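Local structure of DUF4348 domain-containing protein (Bacteroides fragilis, 3SBU) at residues A[89-94]-A[212-217]; A[94-99]-A[217-222]; A[148-153]-A[221-226]; A[172-177]-A[194-199]. The protein is of unknown function but belongs to the NTF2-like proteins, with a cystatin-like fold built from curved sheets and helices. All coordinates share one frame; numbering follows the deposited sequence. Where two conformers were deposited one is given.

Overall arrangement
From the N terminus, segments 89-94 and 94-99 run through strand 93-95, and their partners lie more than a hundred residues further on. Segment 148-153 opens contact 3, and contact 4 closes a short loop between 172-177 and 194-199. Residues 212-226 then complete the other three in turn. Contact 1 crosses contacts 2 and 3, contacts 2 and 3 finish on overlapping residues, and contact 4 falls within all three loops. Contact 1 brings two sheets together, contact 2 fastens the loop after strand 212-215 to the end of strand 93-95, and contact 3 joins the continuation of that loop to the one before helix 154-163; contact 4 sets a hairpin on helix 196-201.

Contact 1 of 4, residues A[89-94]-A[212-217]; sequences SYYTLL and SNINYG
Two tyrosine rings frame the contact, each meeting the opposite segment. Tyr91 has Ser212 OG at its edge, near the ring plane, while Ile214 CD1 approaches its CE2 obliquely at 4.0 Å; Phe85 stacks on the same ring. Tyr216 carries Ile214 CG2 over one face, displaced toward the rim, and at its edge CE2 meets Leu93 CD2 at 4.0 Å. One water joins the two phenols: it lies 2.6 Å from Tyr91 OH and donates to Tyr216 OH, whose further partner is Asp42. Leu93 CD2 also lies in plane at the edge of the Tyr91 ring and packs 3.6 Å from Ile214 CB.

In this NTF2-like fold the contact lies where two sheets approach. Strand 93-95 pairs with 226-230, whereas 212-215 borders the mixed sheet beside 111-116, and side chains rather than continuous strand pairing join them. Thr92 and Ser212 exchange hydroxyl bonds: Thr92 OG1 donates to Ser212 O at 2.7 Å and Ser212 OG donates to Thr92 O at 2.9 Å. Both hydroxyls stand between their own backbone N and carbonyl carbon (chi1 62° in Thr92, 66° in Ser212), beside the main chain where the partner's O is met. Asn213 OD1 accepts Leu94 N at 2.9 Å in a fairly straight bond (160°), the donor standing well above the amide plane. Asn213 ND2 reaches a second water, which donates to Leu94 O, and also bonds Glu115.

Contact 2 of 4, residues A[94-99]-A[217-222]; sequences LFDREE and GQQNDD
Gln218 CG packs 3.6 Å from Phe95 CD2, oblique to the ring. The bend at chi2 (-91°) turns CD, and with it the amide, toward Leu94 O, to which NE2 donates at 3.0 Å in a nearly straight bond (165°), the acceptor lying in the amide plane. The same NE2 also serves Ile214 O, and OE1 accepts from Tyr216 N, so both ends of the amide are engaged and its rotation is fixed.

Gln219 follows with an extended side chain that crosses Asp96 at about a right angle. Its NE2 donates to Asp96 OD2 at 2.8 Å on the anti lone pair, while OE1 lies over one face of the Arg97 guanidinium, 3.2 Å from NH1, where the angle is too poor for a hydrogen bond; Arg97 NE finds its partner in Asp100. On the main chain, a water accepts from Asp96 N and donates to Gln219 O.

Asp221 completes the grip. Its N donates to the syn lone pair of Asp96 OD2 at 2.8 Å (167°), so one carboxylate oxygen holds two donors while OD1 forms a salt bridge with Lys227. The two donors and Lys227 would be expected to favour a charged Asp96, partly offset by the nearby Asp221 carboxylate. Here, a buried aspartate just past strand 93-95 accepts a main-chain and a side-chain N-H from the irregular connection between strands 212-215 and 226-230 of this NTF2-like domain.

Contact 3 of 4, residues A[148-153]-A[221-226]; sequences ENENED and DDNASH
Asn149 ND2 is turned to two oxygens of Asp222. It donates to Asp222 OD2 at 2.8 Å (160°), with that oxygen close to the amide plane and met on its anti side, though the donor stands clearly out of the carboxylate plane. A second, weak bond runs from Asn149 ND2 to Asp222 O, also 2.8 Å. Amide and carboxylate planes stand only 25° apart, and the two side chains slide past each other in opposite directions. Asn223 OD1 comes to 3.2 Å from Asn149 ND2, but at an angle too poor for a hydrogen bond.

Each partner is braced within its own segment. In Asn149, chi1 55° sets CG between the backbone N and the carbonyl carbon, close to its own chain, where OD1 accepts from Asn151 N at 3.0 Å, in plane on a lone pair, to form an Asx turn. This bond holds the amide from the other end. Asp221 to Ala224 form a type I beta turn, closed by Ala224 N to Asp221 O. Asp221 OD1 accepts from Asn223 N at 2.8 Å as a second Asx turn, so the turn that presents Asp222 is internally fastened. A water donating to both Glu152 O and Asp222 O adds another bridge.

At the protein surface, the contact joins the loop between strand 136-143 and helix 154-163, where Asp153 caps the helix through Glu156 N, to the turn leading into strand 226-230.

Contact 4 of 4, residues A[172-177]-A[194-199]; sequences IRQPLV and LDLNQW
Leu176 reaches across from the strand toward the helix beyond Leu194. Its CB lies 3.5 Å from Leu194 O, and CG, anti to the backbone N (chi1 174°), carries the branch onward. CD2 then meets two groups, 4.1 Å from Leu194 CD1 and 3.6 Å from Trp199 CE3; the Leu176 and Leu194 side chains lie side by side, pointing the same way. Their backbones form an antiparallel hydrogen-bonded pair, Leu176 N to Leu194 O at 3.0 Å and Leu194 N to Leu176 O at 2.8 Å. On the same side of the indole plane as Leu176 CD2, Ile172 CD1 sits over the five-membered ring of Trp199, 3.5 Å from its centroid and 26° off the normal, a CH-pi contact. Gln174 NE2 adds a weak bond to Leu194 O.

Asp195 and Gln198 form a capping box, with Asp195 OD1 accepting from Gln198 N and Gln198 OE1 accepting from Asp195 N, which starts the helix that carries Trp199. Trp199 NE1 binds Gln168 of helix 165-170, and Phe256 meets its ring edge-to-face. Strand 189-194 of the hairpin passes through the N-cap Asp195 into helix 196-201, whose Gln198 NE2 also bonds Ile146 O of the second subunit.

Contact 1 of 4, residues A[89-94]-A[212-217]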
loop_
_atom_site.group_PDB
_atom_site.type_symbol
_atom_site.label_atom_id
_atom_site.label_comp_id
_atom_site.label_asym_id
_atom_site.label_seq_id
_atom_site.Cartn_x
_atom_site.Cartn_y
_atom_site.Cartn_z
ATOM N N SER A 89 -7.944 -1.917 15.764
ATOM C CA SER A 89 -6.995 -2.494 14.810
ATOM C C SER A 89 -5.685 -1.684 14.811
ATOM O O SER A 89 -4.634 -2.228 14.467
ATOM C CB SER A 89 -7.595 -2.544 13.409
ATOM O OG SER A 89 -8.035 -1.271 12.967
ATOM N N TYR A 90 -5.757 -0.385 15.197
ATOM C CA TYR A 90 -4.616 0.531 15.267
ATOM C C TYR A 90 -4.853 1.627 16.311
ATOM O O TYR A 90 -5.992 1.864 16.702
ATOM C CB TYR A 90 -4.330 1.179 13.881
ATOM C CG TYR A 90 -5.373 2.188 13.449
ATOM C CD1 TYR A 90 -6.584 1.775 12.894
ATOM C CD2 TYR A 90 -5.160 3.558 13.610
ATOM C CE1 TYR A 90 -7.556 2.695 12.511
ATOM C CE2 TYR A 90 -6.142 4.488 13.254
ATOM C CZ TYR A 90 -7.335 4.049 12.702
ATOM O OH TYR A 90 -8.301 4.941 12.320
ATOM N N TYR A 91 -3.780 2.322 16.721
ATOM C CA TYR A 91 -3.885 3.469 17.615
ATOM C C TYR A 91 -3.038 4.598 17.061
ATOM O O TYR A 91 -2.279 4.397 16.098
ATOM C CB TYR A 91 -3.523 3.121 19.069
ATOM C CG TYR A 91 -2.065 2.804 19.304
ATOM C CD1 TYR A 91 -1.568 1.522 19.083
ATOM C CD2 TYR A 91 -1.192 3.769 19.808
ATOM C CE1 TYR A 91 -0.230 1.212 19.332
ATOM C CE2 TYR A 91 0.152 3.475 20.052
ATOM C CZ TYR A 91 0.628 2.197 19.812
ATOM O OH TYR A 91 1.950 1.913 20.064
ATOM N N THR A 92 -3.198 5.797 17.631
ATOM C CA THR A 92 -2.501 6.968 17.137
ATOM C C THR A 92 -1.609 7.556 18.209
ATOM O O THR A 92 -1.855 7.373 19.404
ATOM C CB THR A 92 -3.499 8.042 16.593
ATOM O OG1 THR A 92 -4.357 8.495 17.639
ATOM C CG2 THR A 92 -4.378 7.536 15.465
ATOM N N LEU A 93 -0.558 8.256 17.759
ATOM C CA LEU A 93 0.408 9.016 18.548
ATOM C C LEU A 93 0.609 10.344 17.850
ATOM O O LEU A 93 0.544 10.389 16.629
ATOM C CB LEU A 93 1.763 8.295 18.716
ATOM C CG LEU A 93 1.809 6.934 19.416
ATOM C CD1 LEU A 93 3.237 6.362 19.363
ATOM C CD2 LEU A 93 1.355 7.038 20.865
ATOM N N LEU A 94 0.827 11.425 18.612
ATOM C CA LEU A 94 1.019 12.750 18.047
ATOM C C LEU A 94 2.304 13.362 18.508
ATOM O O LEU A 94 2.654 13.272 19.686
ATOM C CB LEU A 94 -0.146 13.685 18.420
ATOM C CG LEU A 94 -1.349 13.602 17.492
ATOM C CD1 LEU A 94 -2.596 14.070 18.210
ATOM C CD2 LEU A 94 -1.114 14.423 16.222
ATOM N N SER A 212 -6.147 8.901 19.760
ATOM C CA SER A 212 -5.456 8.575 20.991
ATOM C C SER A 212 -4.097 9.255 20.967
ATOM O O SER A 212 -3.655 9.740 19.921
ATOM C CB SER A 212 -5.301 7.072 21.164
ATOM O OG SER A 212 -4.455 6.497 20.181
ATOM N N ASN A 213 -3.447 9.296 22.119
ATOM C CA ASN A 213 -2.101 9.796 22.230
ATOM C C ASN A 213 -1.529 9.223 23.477
ATOM O O ASN A 213 -2.261 8.901 24.417
ATOM C CB ASN A 213 -2.008 11.335 22.193
ATOM C CG ASN A 213 -0.612 11.837 21.928
ATOM O OD1 ASN A 213 0.263 11.124 21.395
ATOM N ND2 ASN A 213 -0.393 13.103 22.228
ATOM N N ILE A 214 -0.228 8.986 23.453
ATOM C CA ILE A 214 0.509 8.529 24.607
ATOM C C ILE A 214 1.592 9.559 24.824
ATOM O O ILE A 214 2.313 9.876 23.887
ATOM C CB ILE A 214 1.038 7.087 24.496
ATOM C CG1 ILE A 214 -0.104 6.088 24.222
ATOM C CG2 ILE A 214 1.837 6.729 25.743
ATOM C CD1 ILE A 214 0.355 4.636 23.909
ATOM N N ASN A 215 1.662 10.136 26.027
ATOM C CA ASN A 215 2.660 11.146 26.295
ATOM C C ASN A 215 3.903 10.499 26.843
ATOM O O ASN A 215 3.968 10.149 28.018
ATOM C CB ASN A 215 2.123 12.271 27.219
ATOM C CG ASN A 215 3.186 13.289 27.539
ATOM O OD1 ASN A 215 4.021 13.598 26.728
ATOM N ND2 ASN A 215 3.241 13.782 28.749
ATOM N N TYR A 216 4.920 10.369 25.996
ATOM C CA TYR A 216 6.212 9.853 26.399
ATOM C C TYR A 216 7.159 11.025 26.760
ATOM O O TYR A 216 8.360 10.803 26.933
ATOM C CB TYR A 216 6.821 9.006 25.263
ATOM C CG TYR A 216 5.993 7.814 24.826
ATOM C CD1 TYR A 216 6.086 6.597 25.495
ATOM C CD2 TYR A 216 5.234 7.858 23.657
ATOM C CE1 TYR A 216 5.389 5.472 25.049
ATOM C CE2 TYR A 216 4.523 6.743 23.209
ATOM C CZ TYR A 216 4.608 5.555 23.904
ATOM O OH TYR A 216 3.912 4.471 23.437
ATOM N N GLY A 217 6.615 12.248 26.823
ATOM C CA GLY A 217 7.387 13.470 27.043
ATOM C C GLY A 217 7.605 14.311 25.779
ATOM O O GLY A 217 8.312 15.314 25.828
HETATM O O HOH W 1 3.846 3.166 21.316
HETATM O O HOH W 2 1.637 15.136 21.700
#

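Contact 2 of 4, residues A[94-99]-A[217-222]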
loop_
_atom_site.group_PDB
_atom_site.type_symbol
_atom_site.label_atom_id
_atom_site.label_comp_id
_atom_site.label_asym_id
_atom_site.label_seq_id
_atom_site.Cartn_x
_atom_site.Cartn_y
_atom_site.Cartn_z
ATOM N N LEU A 94 0.827 11.425 18.612
ATOM C CA LEU A 94 1.019 12.750 18.047
ATOM C C LEU A 94 2.304 13.362 18.508
ATOM O O LEU A 94 2.654 13.272 19.686
ATOM C CB LEU A 94 -0.146 13.685 18.420
ATOM C CG LEU A 94 -1.349 13.602 17.492
ATOM C CD1 LEU A 94 -2.596 14.070 18.210
ATOM C CD2 LEU A 94 -1.114 14.423 16.222
ATOM N N PHE A 95 2.986 14.034 17.585
ATOM C CA PHE A 95 4.256 14.721 17.827
ATOM C C PHE A 95 4.233 16.063 17.098
ATOM O O PHE A 95 3.456 16.230 16.172
ATOM C CB PHE A 95 5.452 13.839 17.292
ATOM C CG PHE A 95 5.483 12.425 17.819
ATOM C CD1 PHE A 95 4.776 11.404 17.176
ATOM C CD2 PHE A 95 6.185 12.120 18.976
ATOM C CE1 PHE A 95 4.762 10.096 17.689
ATOM C CE2 PHE A 95 6.170 10.815 19.500
ATOM C CZ PHE A 95 5.455 9.809 18.851
ATOM N N ASP A 96 5.135 16.967 17.465
ATOM C CA ASP A 96 5.349 18.263 16.821
ATOM C C ASP A 96 6.611 18.244 15.975
ATOM O O ASP A 96 6.787 19.109 15.111
ATOM C CB ASP A 96 5.558 19.360 17.897
ATOM C CG ASP A 96 4.341 19.707 18.704
ATOM O OD1 ASP A 96 3.265 19.110 18.450
ATOM O OD2 ASP A 96 4.453 20.568 19.590
ATOM N N ARG A 97 7.549 17.343 16.326
ATOM C CA ARG A 97 8.886 17.219 15.737
ATOM C C ARG A 97 9.245 15.757 15.599
ATOM O O ARG A 97 8.996 14.992 16.518
ATOM C CB ARG A 97 9.905 17.899 16.665
ATOM C CG ARG A 97 9.529 19.283 17.146
ATOM C CD ARG A 97 10.564 19.858 18.069
ATOM N NE ARG A 97 10.475 19.274 19.406
ATOM C CZ ARG A 97 10.891 19.899 20.500
ATOM N NH1 ARG A 97 11.444 21.108 20.416
ATOM N NH2 ARG A 97 10.762 19.326 21.685
ATOM N N GLU A 98 9.899 15.385 14.497
ATOM C CA GLU A 98 10.244 14.012 14.166
ATOM C C GLU A 98 11.159 13.398 15.217
ATOM O O GLU A 98 10.981 12.226 15.555
ATOM C CB GLU A 98 10.911 13.956 12.774
ATOM C CG GLU A 98 11.168 12.534 12.306
ATOM C CD GLU A 98 11.881 12.405 10.976
ATOM O OE1 GLU A 98 12.223 13.445 10.373
ATOM O OE2 GLU A 98 12.099 11.258 10.538
ATOM N N GLU A 99 12.154 14.160 15.718
ATOM C CA GLU A 99 13.129 13.616 16.682
ATOM C C GLU A 99 12.471 13.192 18.007
ATOM O O GLU A 99 13.011 12.326 18.694
ATOM C CB GLU A 99 14.309 14.579 16.938
ATOM C CG GLU A 99 13.907 15.895 17.601
ATOM C CD GLU A 99 13.415 16.999 16.675
ATOM O OE1 GLU A 99 12.995 16.717 15.525
ATOM O OE2 GLU A 99 13.533 18.175 17.082
ATOM N N GLY A 217 6.615 12.248 26.823
ATOM C CA GLY A 217 7.387 13.470 27.043
ATOM C C GLY A 217 7.605 14.311 25.779
ATOM O O GLY A 217 8.312 15.314 25.828
ATOM N N GLN A 218 6.982 13.939 24.639
ATOM C CA GLN A 218 7.110 14.711 23.407
ATOM C C GLN A 218 6.385 16.051 23.510
ATOM O O GLN A 218 5.324 16.129 24.095
ATOM C CB GLN A 218 6.611 13.930 22.156
ATOM C CG GLN A 218 5.074 13.703 22.058
ATOM C CD GLN A 218 4.654 12.408 22.696
ATOM O OE1 GLN A 218 5.252 11.918 23.668
ATOM N NE2 GLN A 218 3.564 11.849 22.184
ATOM N N GLN A 219 6.944 17.077 22.889
ATOM C CA GLN A 219 6.348 18.410 22.834
ATOM C C GLN A 219 4.981 18.331 22.174
ATOM O O GLN A 219 4.794 17.651 21.135
ATOM C CB GLN A 219 7.258 19.376 22.056
ATOM C CG GLN A 219 6.729 20.816 22.033
ATOM C CD GLN A 219 7.533 21.617 21.069
ATOM O OE1 GLN A 219 8.586 22.173 21.418
ATOM N NE2 GLN A 219 7.032 21.722 19.847
ATOM N N ASN A 220 4.037 18.986 22.834
ATOM C CA ASN A 220 2.655 19.105 22.399
ATOM C C ASN A 220 2.273 20.559 22.582
ATOM O O ASN A 220 1.673 20.929 23.590
ATOM C CB ASN A 220 1.779 18.151 23.214
ATOM C CG ASN A 220 0.351 18.057 22.763
ATOM O OD1 ASN A 220 -0.482 17.479 23.458
ATOM N ND2 ASN A 220 0.038 18.560 21.581
ATOM N N ASP A 221 2.708 21.402 21.643
ATOM C CA ASP A 221 2.480 22.852 21.704
ATOM C C ASP A 221 1.410 23.216 20.682
ATOM O O ASP A 221 1.546 22.856 19.515
ATOM C CB ASP A 221 3.820 23.569 21.459
ATOM C CG ASP A 221 3.828 25.078 21.215
ATOM O OD1 ASP A 221 2.772 25.725 21.407
ATOM O OD2 ASP A 221 4.898 25.609 20.808
ATOM N N ASP A 222 0.336 23.940 21.092
ATOM C CA ASP A 222 -0.720 24.253 20.118
ATOM C C ASP A 222 -0.287 25.353 19.150
ATOM O O ASP A 222 -0.943 25.529 18.141
ATOM C CB ASP A 222 -2.088 24.559 20.766
ATOM C CG ASP A 222 -2.063 25.720 21.721
ATOM O OD1 ASP A 222 -1.455 25.578 22.814
ATOM O OD2 ASP A 222 -2.689 26.751 21.406
HETATM O O HOH W 3 6.672 16.321 19.730
HETATM O O HOH W 4 10.062 17.125 23.836
#

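Contact 3 of 4, residues A[148-153]-A[221-226]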
loop_
_atom_site.group_PDB
_atom_site.type_symbol
_atom_site.label_atom_id
_atom_site.label_comp_id
_atom_site.label_asym_id
_atom_site.label_seq_id
_atom_site.Cartn_x
_atom_site.Cartn_y
_atom_site.Cartn_z
ATOM N N GLU A 148 -6.785 26.278 22.280
ATOM C CA GLU A 148 -6.924 26.899 20.975
ATOM C C GLU A 148 -6.195 28.249 20.931
ATOM O O GLU A 148 -5.910 28.832 21.976
ATOM C CB GLU A 148 -8.415 27.036 20.608
ATOM C CG GLU A 148 -8.904 25.763 19.932
ATOM C CD GLU A 148 -10.365 25.607 19.559
ATOM O OE1 GLU A 148 -11.196 26.441 19.982
ATOM O OE2 GLU A 148 -10.681 24.624 18.852
ATOM N N ASN A 149 -5.869 28.717 19.720
ATOM C CA ASN A 149 -5.193 29.995 19.485
ATOM C C ASN A 149 -5.796 30.675 18.232
ATOM O O ASN A 149 -6.869 30.276 17.761
ATOM C CB ASN A 149 -3.648 29.805 19.391
ATOM C CG ASN A 149 -3.197 28.796 18.366
ATOM O OD1 ASN A 149 -3.311 28.998 17.164
ATOM N ND2 ASN A 149 -2.650 27.688 18.817
ATOM N N GLU A 150 -5.119 31.716 17.718
ATOM C CA GLU A 150 -5.537 32.526 16.566
ATOM C C GLU A 150 -5.478 31.738 15.231
ATOM O O GLU A 150 -6.268 32.006 14.327
ATOM C CB GLU A 150 -4.696 33.831 16.479
ATOM C CG GLU A 150 -3.175 33.670 16.585
ATOM C CD GLU A 150 -2.564 33.412 17.958
ATOM O OE1 GLU A 150 -3.191 33.779 18.981
ATOM O OE2 GLU A 150 -1.445 32.850 18.007
ATOM N N ASN A 151 -4.578 30.752 15.137
ATOM C CA ASN A 151 -4.370 29.920 13.951
ATOM C C ASN A 151 -5.333 28.748 13.925
ATOM O O ASN A 151 -5.902 28.404 14.972
ATOM C CB ASN A 151 -2.931 29.380 13.930
ATOM C CG ASN A 151 -1.822 30.361 14.253
ATOM O OD1 ASN A 151 -0.939 30.091 15.087
ATOM N ND2 ASN A 151 -1.805 31.475 13.554
ATOM N N GLU A 152 -5.490 28.095 12.745
ATOM C CA GLU A 152 -6.352 26.916 12.610
ATOM C C GLU A 152 -5.919 25.817 13.606
ATOM O O GLU A 152 -4.741 25.518 13.705
ATOM C CB GLU A 152 -6.307 26.395 11.174
ATOM C CG GLU A 152 -7.374 25.374 10.821
ATOM C CD GLU A 152 -7.271 24.934 9.373
ATOM O OE1 GLU A 152 -6.352 24.149 9.054
ATOM O OE2 GLU A 152 -8.070 25.420 8.542
ATOM N N ASP A 153 -6.867 25.279 14.375
ATOM C CA ASP A 153 -6.600 24.232 15.364
ATOM C C ASP A 153 -6.372 22.901 14.644
ATOM O O ASP A 153 -7.197 22.554 13.792
ATOM C CB ASP A 153 -7.782 24.137 16.355
ATOM C CG ASP A 153 -7.653 22.987 17.349
ATOM O OD1 ASP A 153 -6.793 23.071 18.253
ATOM O OD2 ASP A 153 -8.400 22.014 17.215
ATOM N N ASP A 221 2.708 21.402 21.643
ATOM C CA ASP A 221 2.480 22.852 21.704
ATOM C C ASP A 221 1.410 23.216 20.682
ATOM O O ASP A 221 1.546 22.856 19.515
ATOM C CB ASP A 221 3.820 23.569 21.459
ATOM C CG ASP A 221 3.828 25.078 21.215
ATOM O OD1 ASP A 221 2.772 25.725 21.407
ATOM O OD2 ASP A 221 4.898 25.609 20.808
ATOM N N ASP A 222 0.336 23.940 21.092
ATOM C CA ASP A 222 -0.720 24.253 20.118
ATOM C C ASP A 222 -0.287 25.353 19.150
ATOM O O ASP A 222 -0.943 25.529 18.141
ATOM C CB ASP A 222 -2.088 24.559 20.766
ATOM C CG ASP A 222 -2.063 25.720 21.721
ATOM O OD1 ASP A 222 -1.455 25.578 22.814
ATOM O OD2 ASP A 222 -2.689 26.751 21.406
ATOM N N ASN A 223 0.860 25.995 19.364
ATOM C CA ASN A 223 1.378 26.942 18.377
ATOM C C ASN A 223 2.339 26.249 17.364
ATOM O O ASN A 223 2.728 26.873 16.377
ATOM C CB ASN A 223 2.079 28.106 19.068
ATOM C CG ASN A 223 1.163 28.862 19.996
ATOM O OD1 ASN A 223 0.057 29.299 19.613
ATOM N ND2 ASN A 223 1.584 28.974 21.255
ATOM N N ALA A 224 2.721 24.976 17.607
ATOM C CA ALA A 224 3.632 24.220 16.698
ATOM C C ALA A 224 3.113 24.280 15.247
ATOM O O ALA A 224 1.921 24.104 15.036
ATOM C CB ALA A 224 3.739 22.767 17.155
ATOM N N SER A 225 3.976 24.554 14.269
ATOM C CA SER A 225 3.570 24.640 12.860
ATOM C C SER A 225 3.646 23.267 12.135
ATOM O O SER A 225 3.281 23.169 10.964
ATOM C CB SER A 225 4.389 25.700 12.125
ATOM O OG SER A 225 5.745 25.314 12.041
ATOM N N HIS A 226 4.122 22.223 12.824
ATOM C CA HIS A 226 4.087 20.851 12.340
ATOM C C HIS A 226 3.312 20.007 13.298
ATOM O O HIS A 226 3.344 20.239 14.511
ATOM C CB HIS A 226 5.478 20.211 12.181
ATOM C CG HIS A 226 6.268 20.619 10.981
ATOM N ND1 HIS A 226 5.786 21.513 10.037
ATOM C CD2 HIS A 226 7.518 20.266 10.646
ATOM C CE1 HIS A 226 6.753 21.649 9.151
ATOM N NE2 HIS A 226 7.800 20.900 9.469
HETATM O O HOH W 5 -2.420 26.045 15.470
#

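Contact 4 of 4, residues A[172-177]-A[194-199]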
loop_
_atom_site.group_PDB
_atom_site.type_symbol
_atom_site.label_atom_id
_atom_site.label_comp_id
_atom_site.label_asym_id
_atom_site.label_seq_id
_atom_site.Cartn_x
_atom_site.Cartn_y
_atom_site.Cartn_z
ATOM N N ILE A 172 -3.910 18.726 0.802
ATOM C CA ILE A 172 -2.796 17.808 0.540
ATOM C C ILE A 172 -1.845 18.512 -0.407
ATOM O O ILE A 172 -2.275 18.986 -1.455
ATOM C CB ILE A 172 -3.249 16.419 -0.007
ATOM C CG1 ILE A 172 -4.058 15.662 1.063
ATOM C CG2 ILE A 172 -2.029 15.575 -0.487
ATOM C CD1 ILE A 172 -4.845 14.588 0.553
ATOM N N ARG A 173 -0.549 18.576 -0.036
ATOM C CA ARG A 173 0.463 19.195 -0.877
ATOM C C ARG A 173 0.626 18.357 -2.144
ATOM O O ARG A 173 0.579 17.126 -2.084
ATOM C CB ARG A 173 1.794 19.340 -0.125
ATOM C CG ARG A 173 2.815 20.209 -0.877
ATOM C CD ARG A 173 4.243 20.107 -0.333
ATOM N NE ARG A 173 5.021 18.976 -0.881
ATOM C CZ ARG A 173 5.858 19.050 -1.925
ATOM N NH1 ARG A 173 6.040 20.201 -2.562
ATOM N NH2 ARG A 173 6.492 17.963 -2.355
ATOM N N GLN A 174 0.719 19.017 -3.294
ATOM C CA GLN A 174 0.846 18.295 -4.537
ATOM C C GLN A 174 2.177 18.614 -5.215
ATOM O O GLN A 174 2.456 19.772 -5.510
ATOM C CB GLN A 174 -0.358 18.543 -5.454
ATOM C CG GLN A 174 -1.517 17.582 -5.156
ATOM C CD GLN A 174 -1.092 16.126 -5.303
ATOM O OE1 GLN A 174 -0.729 15.668 -6.401
ATOM N NE2 GLN A 174 -1.053 15.390 -4.188
ATOM N N PRO A 175 3.032 17.591 -5.439
ATOM C CA PRO A 175 2.833 16.170 -5.096
ATOM C C PRO A 175 3.104 15.890 -3.607
ATOM O O PRO A 175 3.803 16.649 -2.936
ATOM C CB PRO A 175 3.832 15.459 -6.010
ATOM C CG PRO A 175 4.964 16.430 -6.133
ATOM C CD PRO A 175 4.330 17.803 -6.113
ATOM N N LEU A 176 2.496 14.819 -3.093
ATOM C CA LEU A 176 2.649 14.385 -1.722
ATOM C C LEU A 176 3.922 13.522 -1.593
ATOM O O LEU A 176 4.098 12.558 -2.339
ATOM C CB LEU A 176 1.396 13.610 -1.302
ATOM C CG LEU A 176 1.408 12.937 0.056
ATOM C CD1 LEU A 176 1.514 13.977 1.187
ATOM C CD2 LEU A 176 0.156 12.117 0.240
ATOM N N VAL A 177 4.836 13.892 -0.675
ATOM C CA VAL A 177 6.064 13.121 -0.489
ATOM C C VAL A 177 5.683 11.771 0.155
ATOM O O VAL A 177 4.875 11.724 1.087
ATOM C CB VAL A 177 7.138 13.907 0.313
ATOM C CG1 VAL A 177 8.329 13.020 0.668
ATOM C CG2 VAL A 177 7.611 15.114 -0.471
ATOM N N LEU A 194 3.206 10.901 -4.437
ATOM C CA LEU A 194 1.840 10.449 -4.746
ATOM C C LEU A 194 1.019 11.612 -5.263
ATOM O O LEU A 194 1.098 12.693 -4.678
ATOM C CB LEU A 194 1.085 9.874 -3.522
ATOM C CG LEU A 194 1.649 8.681 -2.769
ATOM C CD1 LEU A 194 0.877 8.466 -1.498
ATOM C CD2 LEU A 194 1.594 7.394 -3.596
ATOM N N ASP A 195 0.190 11.384 -6.291
ATOM C CA ASP A 195 -0.767 12.380 -6.768
ATOM C C ASP A 195 -2.040 12.175 -5.934
ATOM O O ASP A 195 -2.054 11.268 -5.090
ATOM C CB ASP A 195 -1.007 12.322 -8.293
ATOM C CG ASP A 195 -1.606 11.037 -8.863
ATOM O OD1 ASP A 195 -2.248 10.286 -8.097
ATOM O OD2 ASP A 195 -1.486 10.821 -10.087
ATOM N N LEU A 196 -3.082 13.007 -6.138
ATOM C CA LEU A 196 -4.299 12.922 -5.331
ATOM C C LEU A 196 -5.026 11.577 -5.500
ATOM O O LEU A 196 -5.497 11.035 -4.499
ATOM C CB LEU A 196 -5.256 14.102 -5.584
ATOM C CG LEU A 196 -4.755 15.505 -5.163
ATOM C CD1 LEU A 196 -5.789 16.567 -5.477
ATOM C CD2 LEU A 196 -4.405 15.576 -3.677
ATOM N N ASN A 197 -5.076 11.020 -6.715
ATOM C CA ASN A 197 -5.709 9.716 -6.952
ATOM C C ASN A 197 -4.937 8.586 -6.257
ATOM O O ASN A 197 -5.559 7.667 -5.729
ATOM C CB ASN A 197 -5.837 9.428 -8.454
ATOM C CG ASN A 197 -6.842 10.318 -9.156
ATOM O OD1 ASN A 197 -7.853 10.760 -8.588
ATOM N ND2 ASN A 197 -6.580 10.598 -10.421
ATOM N N GLN A 198 -3.588 8.677 -6.223
ATOM C CA GLN A 198 -2.763 7.676 -5.574
ATOM C C GLN A 198 -2.914 7.777 -4.056
ATOM O O GLN A 198 -2.915 6.751 -3.381
ATOM C CB GLN A 198 -1.298 7.803 -5.989
ATOM C CG GLN A 198 -1.030 7.427 -7.444
ATOM C CD GLN A 198 0.383 7.806 -7.831
ATOM O OE1 GLN A 198 0.834 8.945 -7.659
ATOM N NE2 GLN A 198 1.162 6.840 -8.227
ATOM N N TRP A 199 -3.075 8.989 -3.519
ATOM C CA TRP A 199 -3.280 9.161 -2.077
ATOM C C TRP A 199 -4.607 8.480 -1.654
ATOM O O TRP A 199 -4.648 7.806 -0.623
ATOM C CB TRP A 199 -3.253 10.637 -1.660
ATOM C CG TRP A 199 -4.022 10.911 -0.394
ATOM C CD1 TRP A 199 -5.292 11.393 -0.296
ATOM C CD2 TRP A 199 -3.601 10.612 0.948
ATOM N NE1 TRP A 199 -5.674 11.453 1.025
ATOM C CE2 TRP A 199 -4.656 10.984 1.811
ATOM C CE3 TRP A 199 -2.450 10.017 1.503
ATOM C CZ2 TRP A 199 -4.576 10.831 3.207
ATOM C CZ3 TRP A 199 -2.371 9.868 2.881
ATOM C CH2 TRP A 199 -3.419 10.276 3.719
#